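Local coordinates for protein endoglucanase EG-II (Hypocrea jecorina, PDB 3QR3) that hydrolyses internal beta-1,4-glucosidic bonds of cellulose through a TIM-barrel catalytic domain of glycosyl hydrolase family 5, at residues G2-G7 with S176-L181; Y99-I104 with Q255-E260; A160-V165 with S180-D185; F216-Y221 with S243-W248. One frame throughout, in Å; residues are numbered along the deposited sequence. Where two conformers were deposited one is given.

Followed from the N terminus, the chain first enters interaction 1, where residues 2-7 are met by residues 176-181, closing a loop of 168 residues, so that the first and fifth barrel strands meet at the N-terminal end of the barrel. Interaction 2 opens inside that loop at residues 99-104 and closes beyond it at 255-260; interactions 1 and 2 therefore cross, and they touch through Tyr99. Interaction 3, nested inside interaction 2, closes a short loop between helix 155-171 and strand 179-182, and shares Ser180 and Leu181 with interaction 1. Interaction 4 follows in series, also nested inside interaction 2. Interactions 1 and 2 thus link non-neighbouring strands, and interactions 3 and 4 join outer helices to the barrel.

Interaction 1 of 4, residues G2-G7 with S176-L181; sequences GVRFAG and SQFISL
Phe178 reaches Phe5 and Arg4 with two adjacent atoms of its ring, CE2 and CZ, a worked example of how residues from strands that are not neighbours can meet at one end of a barrel. The more enclosed half is aromatic: CE2 of Phe178 comes to 4.0 Å from CE2 of Phe5, approaching the edge of the Phe5 ring close to its plane. Phe5 is buried, and its CG lies anti to the carbonyl carbon (chi1 -61°), which directs the ring inward from the first strand. The ring of Tyr99, from a third strand, meets Phe5 as well, while Trp143, Ile215 and Leu288 press on Phe178. Residues 5-11 and 179-182 are the first and fifth strands of the eight-stranded parallel TIM barrel. They are not neighbours in the sheet, and no hydrogen bond runs between the two segments, whose nearest CA atoms, those of Phe5 and Phe178, are 12.4 Å apart. With Phe5 at the start of its strand and Phe178 near the start of the other, the contact lies at the N-terminal end of the barrel. The looser half belongs to Arg4, an exposed residue on the solvent side. Its side chain runs out extended as far as NE, with CG 3.8 Å above the Phe5 ring, over the centre of one face. Farther along, CZ of Phe5 sits beneath the rim of the guanidinium group. The terminal NH1 then comes to the edge of Phe178, in the plane of that ring, 3.9 Å from CZ of Phe178, with guanidinium and ring planes turned 71° apart.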
# COMPACT_ATOMS: atom_id res chain seq x y z
N GLY A 2 12.94 16.22 -1.39
CA GLY A 2 11.71 15.58 -0.96
C GLY A 2 11.83 14.07 -0.97
O GLY A 2 12.83 13.52 -1.44
N VAL A 3 10.81 13.37 -0.46
CA VAL A 3 10.84 11.92 -0.44
C VAL A 3 10.94 11.41 -1.86
O VAL A 3 10.50 12.06 -2.81
CB VAL A 3 9.59 11.33 0.23
CG1 VAL A 3 9.52 11.78 1.70
CG2 VAL A 3 8.33 11.74 -0.53
N ARG A 4 11.52 10.23 -2.02
CA ARG A 4 11.71 9.70 -3.36
C ARG A 4 10.40 9.38 -4.08
O ARG A 4 10.25 9.67 -5.27
CB ARG A 4 12.60 8.46 -3.28
CG ARG A 4 12.94 7.85 -4.61
CD ARG A 4 13.96 6.74 -4.47
NE ARG A 4 14.08 6.03 -5.73
CZ ARG A 4 14.70 4.87 -5.88
NH1 ARG A 4 15.27 4.28 -4.84
NH2 ARG A 4 14.75 4.31 -7.08
N PHE A 5 9.44 8.80 -3.36
CA PHE A 5 8.22 8.31 -3.99
C PHE A 5 6.98 9.07 -3.54
O PHE A 5 6.74 9.27 -2.35
CB PHE A 5 8.07 6.81 -3.73
CG PHE A 5 9.19 5.99 -4.29
CD1 PHE A 5 9.46 6.01 -5.66
CD2 PHE A 5 9.96 5.19 -3.47
CE1 PHE A 5 10.48 5.25 -6.18
CE2 PHE A 5 10.99 4.42 -3.99
CZ PHE A 5 11.25 4.46 -5.35
N ALA A 6 6.21 9.53 -4.52
CA ALA A 6 4.94 10.19 -4.28
C ALA A 6 3.96 9.54 -5.22
O ALA A 6 4.25 9.38 -6.40
CB ALA A 6 5.04 11.68 -4.59
N GLY A 7 2.80 9.14 -4.70
CA GLY A 7 1.79 8.53 -5.54
C GLY A 7 0.49 8.30 -4.82
O GLY A 7 0.20 8.93 -3.79
N SER A 176 16.18 -8.05 -5.92
CA SER A 176 16.48 -6.63 -6.09
C SER A 176 15.40 -5.72 -5.51
O SER A 176 15.63 -4.53 -5.32
CB SER A 176 16.68 -6.31 -7.57
OG SER A 176 15.44 -6.39 -8.27
N GLN A 177 14.22 -6.27 -5.24
CA GLN A 177 13.04 -5.45 -4.99
C GLN A 177 12.92 -4.95 -3.55
O GLN A 177 13.43 -5.59 -2.63
CB GLN A 177 11.77 -6.25 -5.33
CG GLN A 177 11.56 -6.51 -6.82
CD GLN A 177 12.29 -7.76 -7.33
OE1 GLN A 177 13.13 -8.33 -6.64
NE2 GLN A 177 11.96 -8.17 -8.55
N PHE A 178 12.24 -3.82 -3.37
CA PHE A 178 11.80 -3.40 -2.04
C PHE A 178 10.74 -4.36 -1.50
O PHE A 178 9.89 -4.87 -2.25
CB PHE A 178 11.17 -1.99 -2.08
CG PHE A 178 12.16 -0.88 -2.32
CD1 PHE A 178 13.16 -0.59 -1.39
CD2 PHE A 178 12.07 -0.09 -3.46
CE1 PHE A 178 14.05 0.44 -1.59
CE2 PHE A 178 12.97 0.95 -3.68
CZ PHE A 178 13.95 1.23 -2.75
N ILE A 179 10.77 -4.58 -0.19
CA ILE A 179 9.75 -5.38 0.49
C ILE A 179 9.25 -4.61 1.71
O ILE A 179 10.05 -4.10 2.49
CB ILE A 179 10.30 -6.75 0.93
CG1 ILE A 179 10.85 -7.53 -0.27
CG2 ILE A 179 9.22 -7.57 1.62
CD1 ILE A 179 11.53 -8.85 0.13
N SER A 180 7.94 -4.50 1.87
CA SER A 180 7.34 -3.83 3.02
C SER A 180 7.32 -4.71 4.26
O SER A 180 7.05 -5.91 4.16
CB SER A 180 5.89 -3.46 2.72
OG SER A 180 5.80 -2.45 1.74
N LEU A 181 7.57 -4.11 5.42
CA LEU A 181 7.37 -4.78 6.70
C LEU A 181 6.24 -4.08 7.46
O LEU A 181 6.43 -2.99 8.01
CB LEU A 181 8.67 -4.75 7.53
CG LEU A 181 9.94 -5.24 6.84
CD1 LEU A 181 11.16 -5.12 7.75
CD2 LEU A 181 9.78 -6.69 6.35

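Interaction 2 of 4, residues Y99-I104 with Q255-E260; sequences YCIVDI and QAILTE
Ile101 and Thr259 bring their two strands closest, yet their CA atoms are still 8.9 Å apart, and no hydrogen bond links the backbones; the contact is made by side chains alone. Ile101 reaches across with its terminal methyl. With CG1 anti to the carbonyl carbon (chi1 -54°) and the chain extended beyond, CD1 is carried across the interior, to 3.9 Å from CG2 of Thr259. The same methyl stands 4.4 Å from CD1 of Ile257, two residues back on the same strand, so one carbon meets a methyl from each. Thr259 divides its branches between two tasks: CG2 joins the apolar contact, while OG1 hydrogen-bonds to Asp217, although the modelled length of that bond is doubtful. All three touching residues are buried. Beyond this apolar layer, Asp103 OD2 and Glu260 OE2 stay 5.1 Å apart, and Arg61 forms a salt bridge with Glu260. In the TIM barrel, 99-104 is the third strand and 256-261 the seventh, so the contact spans the interior. Strand 59-64 flanks the former and 214-219 the latter, and helix 122-136 packs against Val102 and Ile104 from outside.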
# COMPACT_ATOMS: atom_id res chain seq x y z
N TYR A 99 7.32 2.85 -9.67
CA TYR A 99 7.36 1.69 -8.79
C TYR A 99 5.93 1.29 -8.49
O TYR A 99 5.05 2.16 -8.39
CB TYR A 99 8.09 2.02 -7.50
CG TYR A 99 9.58 1.87 -7.61
CD1 TYR A 99 10.33 2.77 -8.34
CD2 TYR A 99 10.23 0.83 -6.97
CE1 TYR A 99 11.71 2.64 -8.44
CE2 TYR A 99 11.60 0.68 -7.07
CZ TYR A 99 12.33 1.59 -7.80
OH TYR A 99 13.70 1.45 -7.89
N CYS A 100 5.70 -0.01 -8.32
CA CYS A 100 4.34 -0.52 -8.18
C CYS A 100 4.23 -1.46 -6.99
O CYS A 100 4.83 -2.54 -6.98
CB CYS A 100 3.90 -1.22 -9.46
SG CYS A 100 2.29 -0.66 -10.06
N ILE A 101 3.44 -1.05 -6.00
CA ILE A 101 3.28 -1.84 -4.79
C ILE A 101 2.13 -2.83 -4.91
O ILE A 101 0.96 -2.43 -5.06
CB ILE A 101 3.06 -0.96 -3.55
CG1 ILE A 101 4.17 0.08 -3.40
CG2 ILE A 101 2.97 -1.83 -2.29
CD1 ILE A 101 3.94 1.07 -2.26
N VAL A 102 2.47 -4.11 -4.87
CA VAL A 102 1.48 -5.17 -4.84
C VAL A 102 1.05 -5.31 -3.39
O VAL A 102 1.85 -5.65 -2.53
CB VAL A 102 2.07 -6.49 -5.38
CG1 VAL A 102 1.10 -7.68 -5.15
CG2 VAL A 102 2.41 -6.35 -6.85
N ASP A 103 -0.21 -4.99 -3.11
CA ASP A 103 -0.69 -4.94 -1.72
C ASP A 103 -1.78 -5.97 -1.49
O ASP A 103 -2.85 -5.89 -2.08
CB ASP A 103 -1.22 -3.53 -1.39
CG ASP A 103 -2.28 -3.54 -0.30
OD1 ASP A 103 -2.06 -4.17 0.76
OD2 ASP A 103 -3.35 -2.90 -0.48
N ILE A 104 -1.49 -6.95 -0.64
CA ILE A 104 -2.48 -7.96 -0.27
C ILE A 104 -3.37 -7.37 0.82
O ILE A 104 -2.92 -7.17 1.94
CB ILE A 104 -1.80 -9.26 0.20
CG1 ILE A 104 -0.87 -9.79 -0.90
CG2 ILE A 104 -2.84 -10.33 0.52
CD1 ILE A 104 -1.60 -10.15 -2.20
N GLN A 255 14.54 2.88 7.08
CA GLN A 255 13.63 3.75 6.33
C GLN A 255 12.21 3.22 6.39
O GLN A 255 12.00 2.02 6.61
CB GLN A 255 14.07 3.83 4.87
CG GLN A 255 15.32 4.68 4.67
CD GLN A 255 15.82 4.62 3.25
OE1 GLN A 255 15.88 3.56 2.64
NE2 GLN A 255 16.18 5.77 2.71
N ALA A 256 11.24 4.11 6.18
CA ALA A 256 9.83 3.76 6.17
C ALA A 256 9.13 4.42 4.99
O ALA A 256 9.60 5.42 4.46
CB ALA A 256 9.16 4.20 7.46
N ILE A 257 8.02 3.84 4.58
CA ILE A 257 7.17 4.44 3.57
C ILE A 257 5.75 4.51 4.13
O ILE A 257 5.30 3.59 4.80
CB ILE A 257 7.16 3.63 2.26
CG1 ILE A 257 6.26 4.30 1.22
CG2 ILE A 257 6.72 2.18 2.52
CD1 ILE A 257 6.61 3.97 -0.21
N LEU A 258 5.07 5.62 3.86
CA LEU A 258 3.69 5.81 4.27
C LEU A 258 2.81 5.39 3.09
O LEU A 258 2.64 6.16 2.14
CB LEU A 258 3.46 7.29 4.59
CG LEU A 258 2.07 7.78 4.99
CD1 LEU A 258 1.60 7.12 6.27
CD2 LEU A 258 2.09 9.30 5.15
N THR A 259 2.27 4.17 3.14
CA THR A 259 1.54 3.61 2.01
C THR A 259 0.05 3.93 2.00
O THR A 259 -0.64 3.63 1.02
CB THR A 259 1.69 2.09 1.92
OG1 THR A 259 1.39 1.52 3.20
CG2 THR A 259 3.11 1.73 1.53
N GLU A 260 -0.45 4.50 3.08
CA GLU A 260 -1.82 5.03 3.08
C GLU A 260 -1.92 6.29 3.91
O GLU A 260 -1.55 6.31 5.08
CB GLU A 260 -2.83 3.99 3.61
CG GLU A 260 -3.27 2.96 2.59
CD GLU A 260 -4.44 2.12 3.07
OE1 GLU A 260 -5.24 2.61 3.90
OE2 GLU A 260 -4.57 0.96 2.60

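Interaction 3 of 4, residues A160-V165 with S180-D185; sequences ATVQEV and SLPGND
Val162 turns one methyl to Leu181 and the other, more loosely, to Pro182, an instance of the helix-on-strand packing that surrounds a TIM barrel. Helix 155-171 leads from strand 142-145 to strand 179-182, and this contact joins the helix to the second strand of that beta-alpha-beta unit. The first shell is wholly apolar and buried. CG1 of Val162, lying anti to the backbone N (chi1 172°), comes within 3.7 Å of CD2 of Leu181. The other methyl, CG2, looks to the proline, and is 4.4 Å from CD of Pro182. The single valine therefore touches two consecutive residues of the strand, and the backbones draw in to 7.1 Å between the CA atoms of Val162 and Leu181. Leu181 meets it with the end of its side chain; Leu214 and Phe216 of the adjoining strand pack on the same leucine. Farther out, backbone hydrogen bonds tie Leu181 to Ile215 and Asp217, and Ser180 to Phe144, so the strand is held by partners in two other strands. The helix is set in turn by Val165 and Thr161 leaning on Phe125 of helix 122-136. Trp158, one turn before Val162, donates its NE1 hydrogen to Pro182 O.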
# COMPACT_ATOMS: atom_id res chain seq x y z
N ALA A 160 7.63 -13.31 12.84
CA ALA A 160 8.15 -14.57 12.33
C ALA A 160 7.53 -14.89 10.97
O ALA A 160 8.22 -15.29 10.04
CB ALA A 160 7.87 -15.71 13.33
N THR A 161 6.21 -14.72 10.88
CA THR A 161 5.49 -14.91 9.62
C THR A 161 6.09 -14.01 8.55
O THR A 161 6.40 -14.45 7.43
CB THR A 161 3.98 -14.62 9.79
OG1 THR A 161 3.43 -15.56 10.72
CG2 THR A 161 3.22 -14.70 8.45
N VAL A 162 6.26 -12.74 8.90
CA VAL A 162 6.84 -11.78 7.96
C VAL A 162 8.23 -12.23 7.51
O VAL A 162 8.56 -12.13 6.32
CB VAL A 162 6.86 -10.33 8.54
CG1 VAL A 162 7.65 -9.39 7.62
CG2 VAL A 162 5.42 -9.81 8.74
N GLN A 163 9.04 -12.72 8.44
CA GLN A 163 10.37 -13.23 8.11
C GLN A 163 10.29 -14.39 7.11
O GLN A 163 11.06 -14.46 6.15
CB GLN A 163 11.12 -13.67 9.37
CG GLN A 163 12.47 -14.33 9.11
CD GLN A 163 13.49 -13.37 8.50
OE1 GLN A 163 14.14 -12.60 9.21
NE2 GLN A 163 13.64 -13.41 7.17
N GLU A 164 9.37 -15.32 7.34
CA GLU A 164 9.19 -16.43 6.41
C GLU A 164 8.81 -15.93 5.00
O GLU A 164 9.25 -16.46 3.99
CB GLU A 164 8.12 -17.41 6.92
CG GLU A 164 8.54 -18.27 8.13
CD GLU A 164 7.66 -19.51 8.28
OE1 GLU A 164 7.14 -20.00 7.25
OE2 GLU A 164 7.49 -20.00 9.42
N VAL A 165 7.98 -14.89 4.94
CA VAL A 165 7.62 -14.32 3.64
C VAL A 165 8.83 -13.68 2.95
O VAL A 165 9.11 -13.96 1.78
CB VAL A 165 6.48 -13.30 3.77
CG1 VAL A 165 6.25 -12.56 2.44
CG2 VAL A 165 5.20 -14.02 4.20
N SER A 180 7.94 -4.50 1.87
CA SER A 180 7.34 -3.83 3.02
C SER A 180 7.32 -4.71 4.26
O SER A 180 7.05 -5.91 4.16
CB SER A 180 5.89 -3.46 2.72
OG SER A 180 5.80 -2.45 1.74
N LEU A 181 7.57 -4.11 5.42
CA LEU A 181 7.37 -4.78 6.70
C LEU A 181 6.24 -4.08 7.46
O LEU A 181 6.43 -2.99 8.01
CB LEU A 181 8.67 -4.75 7.53
CG LEU A 181 9.94 -5.24 6.84
CD1 LEU A 181 11.16 -5.12 7.75
CD2 LEU A 181 9.78 -6.69 6.35
N PRO A 182 5.03 -4.68 7.49
CA PRO A 182 3.91 -4.02 8.16
C PRO A 182 3.70 -4.46 9.61
O PRO A 182 3.81 -5.66 9.92
CB PRO A 182 2.72 -4.46 7.31
CG PRO A 182 3.10 -5.90 6.93
CD PRO A 182 4.61 -5.91 6.77
N GLY A 183 3.38 -3.51 10.48
CA GLY A 183 3.20 -3.79 11.89
C GLY A 183 1.75 -3.84 12.34
O GLY A 183 0.83 -3.80 11.52
N ASN A 184 1.56 -3.91 13.66
CA ASN A 184 0.24 -4.04 14.30
C ASN A 184 -0.53 -2.72 14.31
O ASN A 184 -0.10 -1.73 13.72
CB ASN A 184 0.44 -4.52 15.74
CG ASN A 184 -0.50 -5.65 16.13
OD1 ASN A 184 -1.43 -6.01 15.40
ND2 ASN A 184 -0.25 -6.21 17.31
N ASP A 185 -1.68 -2.71 14.98
CA ASP A 185 -2.49 -1.50 15.11
C ASP A 185 -2.81 -0.86 13.75
O ASP A 185 -2.69 0.35 13.59
CB ASP A 185 -1.81 -0.49 16.02
CG ASP A 185 -1.98 -0.82 17.49
OD1 ASP A 185 -3.11 -0.69 18.01
OD2 ASP A 185 -0.98 -1.21 18.13

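Interaction 4 of 4, residues F216-Y221 with S243-W248; sequences FDVHKY and SPLATW. With SO4 (sulfate ion), chain K.
The side chains of Phe216 and Trp248 run at about a right angle to each other, although their ring planes are only 57° apart, and the phenyl group meets the edge of the indole. CE2 of Phe216 is the touching atom, 3.6 Å from CZ3 of Trp248 and equally near its CH2. The phenyl ring and the six-membered ring of the indole have centroids separated by 5.5 Å, an oblique pairing. Trp248 extends its ring toward the strand because CG is anti to the backbone N (chi1 -177°). A second, apolar touch lies one helical turn back, where CD2 of Leu245 stands 4.3 Å from CG2 of Val218. Strand 214-219, helix 238-251 and strand 256-261 form a beta-alpha-beta unit of the TIM barrel, and alternate residues of the strand, Phe216 and Val218, face this helix. Around them, Phe192 and Leu201 pack on Phe216, while Ala198 and Ser202 touch the indole. An alanine in place of Trp248 would probably leave a gap beside Phe216, allow that ring to shift, and deprive the sulfate of a donor. The ion, probably from the crystallisation liquor, is met at another part of the indole edge: NE1 of Trp248 donates to sulfate O4 over 3.0 Å, nearly straight at 163°.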
# COMPACT_ATOMS: atom_id res chain seq x y z
N PHE A 216 10.10 -0.30 6.41
CA PHE A 216 8.96 -0.32 7.30
C PHE A 216 7.77 0.36 6.62
O PHE A 216 7.90 1.43 6.05
CB PHE A 216 9.29 0.33 8.65
CG PHE A 216 10.36 -0.41 9.42
CD1 PHE A 216 10.16 -1.73 9.85
CD2 PHE A 216 11.56 0.20 9.73
CE1 PHE A 216 11.15 -2.41 10.56
CE2 PHE A 216 12.55 -0.47 10.45
CZ PHE A 216 12.34 -1.78 10.87
N ASP A 217 6.60 -0.27 6.69
CA ASP A 217 5.42 0.21 5.96
C ASP A 217 4.40 0.71 6.98
O ASP A 217 3.85 -0.09 7.73
CB ASP A 217 4.84 -0.98 5.17
CG ASP A 217 3.80 -0.57 4.14
OD1 ASP A 217 3.07 0.40 4.39
OD2 ASP A 217 3.72 -1.25 3.08
N VAL A 218 4.14 2.01 7.01
CA VAL A 218 3.15 2.55 7.94
C VAL A 218 1.99 3.25 7.24
O VAL A 218 2.11 3.64 6.08
CB VAL A 218 3.77 3.52 8.97
CG1 VAL A 218 4.72 2.77 9.91
CG2 VAL A 218 4.47 4.67 8.27
N HIS A 219 0.88 3.40 7.96
CA HIS A 219 -0.30 4.14 7.53
C HIS A 219 -0.60 5.23 8.55
O HIS A 219 -0.29 5.07 9.73
CB HIS A 219 -1.51 3.20 7.48
CG HIS A 219 -1.46 2.21 6.36
ND1 HIS A 219 -2.56 1.48 5.97
CD2 HIS A 219 -0.46 1.86 5.52
CE1 HIS A 219 -2.24 0.70 4.95
NE2 HIS A 219 -0.97 0.91 4.66
N LYS A 220 -1.23 6.31 8.12
CA LYS A 220 -1.69 7.31 9.08
C LYS A 220 -2.72 8.22 8.45
O LYS A 220 -2.49 8.78 7.37
CB LYS A 220 -0.52 8.15 9.62
CG LYS A 220 -0.82 8.84 10.96
CD LYS A 220 -1.15 7.82 12.06
CE LYS A 220 -1.50 8.49 13.38
NZ LYS A 220 -2.75 9.33 13.30
N TYR A 221 -3.86 8.36 9.12
CA TYR A 221 -4.91 9.27 8.67
C TYR A 221 -4.95 10.51 9.54
O TYR A 221 -4.23 10.62 10.54
CB TYR A 221 -6.27 8.55 8.59
CG TYR A 221 -6.28 7.60 7.42
CD1 TYR A 221 -6.46 8.06 6.13
CD2 TYR A 221 -6.03 6.25 7.60
CE1 TYR A 221 -6.43 7.21 5.05
CE2 TYR A 221 -5.99 5.39 6.53
CZ TYR A 221 -6.19 5.87 5.26
OH TYR A 221 -6.16 5.02 4.18
N SER A 243 7.48 12.69 13.83
CA SER A 243 8.71 13.18 14.45
C SER A 243 9.41 12.06 15.25
O SER A 243 10.57 11.74 14.99
CB SER A 243 8.48 14.44 15.30
OG SER A 243 9.70 14.88 15.91
N PRO A 244 8.69 11.45 16.22
CA PRO A 244 9.29 10.33 16.96
C PRO A 244 9.73 9.20 16.03
O PRO A 244 10.75 8.56 16.29
CB PRO A 244 8.14 9.83 17.84
CG PRO A 244 7.18 10.95 17.93
CD PRO A 244 7.34 11.78 16.69
N LEU A 245 8.97 8.95 14.97
CA LEU A 245 9.35 7.87 14.06
C LEU A 245 10.62 8.23 13.29
O LEU A 245 11.52 7.40 13.15
CB LEU A 245 8.20 7.54 13.09
CG LEU A 245 8.46 6.41 12.10
CD1 LEU A 245 8.96 5.14 12.81
CD2 LEU A 245 7.18 6.11 11.31
N ALA A 246 10.71 9.46 12.80
CA ALA A 246 11.91 9.91 12.08
C ALA A 246 13.17 9.71 12.93
O ALA A 246 14.19 9.20 12.45
CB ALA A 246 11.77 11.38 11.66
N THR A 247 13.09 10.13 14.19
CA THR A 247 14.21 10.01 15.12
C THR A 247 14.63 8.55 15.26
O THR A 247 15.81 8.23 15.15
CB THR A 247 13.82 10.54 16.51
OG1 THR A 247 13.47 11.93 16.39
CG2 THR A 247 14.99 10.38 17.50
N TRP A 248 13.64 7.69 15.50
CA TRP A 248 13.89 6.26 15.64
C TRP A 248 14.52 5.67 14.38
O TRP A 248 15.52 4.96 14.43
CB TRP A 248 12.59 5.51 15.99
CG TRP A 248 12.83 4.06 16.22
CD1 TRP A 248 13.22 3.47 17.39
CD2 TRP A 248 12.74 3.01 15.25
NE1 TRP A 248 13.37 2.11 17.21
CE2 TRP A 248 13.08 1.81 15.91
CE3 TRP A 248 12.39 2.96 13.90
CZ2 TRP A 248 13.08 0.57 15.25
CZ3 TRP A 248 12.40 1.74 13.25
CH2 TRP A 248 12.74 0.56 13.93
S SO4 K . 14.66 -1.45 18.38
O1 SO4 K . 13.41 -1.96 17.85
O2 SO4 K . 15.09 -2.30 19.49
O3 SO4 K . 15.67 -1.47 17.32
O4 SO4 K . 14.43 -0.09 18.87